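Local coordinates for glycoside hydrolase family 88 protein (Bacteroides vulgatus, PDB 4Q88), which is of unknown function but is probably a hydrolase acting on carbohydrate substrates, at residues N24-Q28 and Y44-N48. Numbering follows the deposited sequence.
Sequences NQRYQ and YHTGN
Helices held well apart can still be joined when long polar and aromatic side chains span the gap, and residues 24-28 and 44-48 illustrate the principle. Both are regular helical turns, closed by Gln28 N to Asn24 O (3.0 Å) and Asn48 N to Tyr44 O (2.9 Å). Their axes approach no closer than 12.3 Å and run obliquely, with a signed crossing angle of -136°; the nearest CA pairs are Asn24 with Asn48 (7.6 Å) and Tyr27 with Tyr44 (9.7 Å).

Tyr44, with chi1 t (163°) and chi2 76°, reaches across the space. Its OH donates to Asn24 OD1 (2.6 Å) and accepts from Gln28 NE2 (2.9 Å), both near the ring plane. Asn24 (chi1 -145°, between wells; chi2 25°) also donates from ND2 to Asn48 OD1 at 2.9 Å, Asn48 having chi1 t (-169°) and chi2 49°. Gln28, m then t, starts sideways but extends its amide into this network. Tyr27, chi1 t (-176°) and chi2 84°, lays its ring against that of Tyr44 in a face-to-face stack, with centroids 4.3 Å apart and planes at 30°; Tyr27 CD2 lies 3.5 Å from Tyr44 CZ.

This buried junction links consecutive helices 13-30 and 39-55 of a largely helical fold consistent with the six-hairpin glycosidase clan. Helix 341-358 packs on Asn24 and Tyr27, while helix 58-70 touches Asn24, Tyr27 and Gln28 and binds Asn48 ND2 through Tyr60 O and Ser64 OG.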
loop_
_atom_site.group_PDB
_atom_site.type_symbol
_atom_site.label_atom_id
_atom_site.label_comp_id
_atom_site.label_asym_id
_atom_site.label_seq_id
_atom_site.Cartn_x
_atom_site.Cartn_y
_atom_site.Cartn_z
ATOM N N ASN A 24 7.281 -10.336 -12.379
ATOM C CA ASN A 24 5.862 -10.512 -12.585
ATOM C C ASN A 24 5.569 -11.833 -13.278
ATOM O O ASN A 24 4.584 -12.490 -12.941
ATOM C CB ASN A 24 5.223 -9.338 -13.334
ATOM C CG ASN A 24 3.805 -9.050 -12.847
ATOM O OD1 ASN A 24 3.450 -9.365 -11.690
ATOM N ND2 ASN A 24 2.975 -8.489 -13.720
ATOM N N GLN A 25 6.411 -12.221 -14.236
ATOM C CA GLN A 25 6.200 -13.500 -14.920
ATOM C C GLN A 25 6.406 -14.680 -14.016
ATOM O O GLN A 25 5.635 -15.624 -14.082
ATOM C CB GLN A 25 7.041 -13.610 -16.166
ATOM C CG GLN A 25 6.444 -12.700 -17.209
ATOM C CD GLN A 25 7.309 -12.501 -18.417
ATOM O OE1 GLN A 25 8.266 -13.245 -18.651
ATOM N NE2 GLN A 25 6.975 -11.476 -19.205
ATOM N N ARG A 26 7.394 -14.606 -13.148
ATOM C CA ARG A 26 7.617 -15.673 -12.161
ATOM C C ARG A 26 6.386 -15.840 -11.311
ATOM O O ARG A 26 5.883 -16.959 -11.133
ATOM C CB ARG A 26 8.826 -15.372 -11.294
ATOM C CG ARG A 26 9.169 -16.485 -10.288
ATOM C CD ARG A 26 9.938 -15.961 -9.099
ATOM N NE ARG A 26 9.764 -16.771 -7.891
ATOM C CZ ARG A 26 8.909 -16.509 -6.887
ATOM N NH1 ARG A 26 8.072 -15.434 -6.905
ATOM N NH2 ARG A 26 8.883 -17.348 -5.839
ATOM N N TYR A 27 5.855 -14.729 -10.790
ATOM C CA TYR A 27 4.696 -14.832 -9.905
ATOM C C TYR A 27 3.464 -15.418 -10.634
ATOM O O TYR A 27 2.821 -16.351 -10.137
ATOM C CB TYR A 27 4.370 -13.456 -9.272
ATOM C CG TYR A 27 3.256 -13.578 -8.312
ATOM C CD1 TYR A 27 3.496 -13.977 -7.008
ATOM C CD2 TYR A 27 1.959 -13.345 -8.698
ATOM C CE1 TYR A 27 2.461 -14.149 -6.121
ATOM C CE2 TYR A 27 0.914 -13.512 -7.821
ATOM C CZ TYR A 27 1.179 -13.902 -6.528
ATOM O OH TYR A 27 0.153 -14.063 -5.634
ATOM N N GLN A 28 3.158 -14.904 -11.834
ATOM C CA GLN A 28 1.971 -15.351 -12.552
ATOM C C GLN A 28 2.110 -16.777 -13.086
ATOM O O GLN A 28 1.110 -17.489 -13.188
ATOM C CB GLN A 28 1.591 -14.379 -13.681
ATOM C CG GLN A 28 1.207 -13.007 -13.137
ATOM C CD GLN A 28 0.666 -12.044 -14.163
ATOM O OE1 GLN A 28 0.476 -12.379 -15.330
ATOM N NE2 GLN A 28 0.358 -10.835 -13.710
ATOM N N TYR A 44 -1.179 -7.500 -4.260
ATOM C CA TYR A 44 -0.424 -7.983 -5.414
ATOM C C TYR A 44 -1.104 -7.376 -6.680
ATOM O O TYR A 44 -0.432 -6.790 -7.545
ATOM C CB TYR A 44 -0.318 -9.500 -5.520
ATOM C CG TYR A 44 0.100 -9.810 -6.955
ATOM C CD1 TYR A 44 1.406 -9.610 -7.379
ATOM C CD2 TYR A 44 -0.870 -10.131 -7.901
ATOM C CE1 TYR A 44 1.761 -9.784 -8.739
ATOM C CE2 TYR A 44 -0.532 -10.318 -9.246
ATOM C CZ TYR A 44 0.776 -10.146 -9.650
ATOM O OH TYR A 44 1.090 -10.245 -10.975
ATOM N N HIS A 45 -2.446 -7.478 -6.765
ATOM C CA HIS A 45 -3.151 -6.915 -7.938
ATOM C C HIS A 45 -2.961 -5.433 -8.095
ATOM O O HIS A 45 -2.916 -4.974 -9.217
ATOM C CB HIS A 45 -4.610 -7.348 -8.021
ATOM C CG HIS A 45 -4.730 -8.782 -8.390
ATOM N ND1 HIS A 45 -4.615 -9.206 -9.697
ATOM C CD2 HIS A 45 -4.761 -9.902 -7.631
ATOM C CE1 HIS A 45 -4.683 -10.522 -9.730
ATOM N NE2 HIS A 45 -4.737 -10.967 -8.486
ATOM N N THR A 46 -2.892 -4.639 -7.027
ATOM C CA THR A 46 -2.482 -3.218 -7.189
ATOM C C THR A 46 -1.117 -3.056 -7.881
ATOM O O THR A 46 -0.947 -2.189 -8.749
ATOM C CB THR A 46 -2.550 -2.390 -5.861
ATOM O OG1 THR A 46 -1.519 -2.756 -4.930
ATOM C CG2 THR A 46 -3.892 -2.557 -5.222
ATOM N N GLY A 47 -0.158 -3.906 -7.557
ATOM C CA GLY A 47 1.109 -3.918 -8.251
ATOM C C GLY A 47 0.991 -4.300 -9.701
ATOM O O GLY A 47 1.544 -3.651 -10.594
ATOM N N ASN A 48 0.222 -5.354 -9.959
ATOM C CA ASN A 48 -0.004 -5.789 -11.346
ATOM C C ASN A 48 -0.667 -4.703 -12.179
ATOM O O ASN A 48 -0.292 -4.457 -13.337
ATOM C CB ASN A 48 -0.826 -7.065 -11.380
ATOM C CG ASN A 48 -0.851 -7.694 -12.773
ATOM O OD1 ASN A 48 0.184 -7.871 -13.396
ATOM N ND2 ASN A 48 -2.007 -8.048 -13.235
#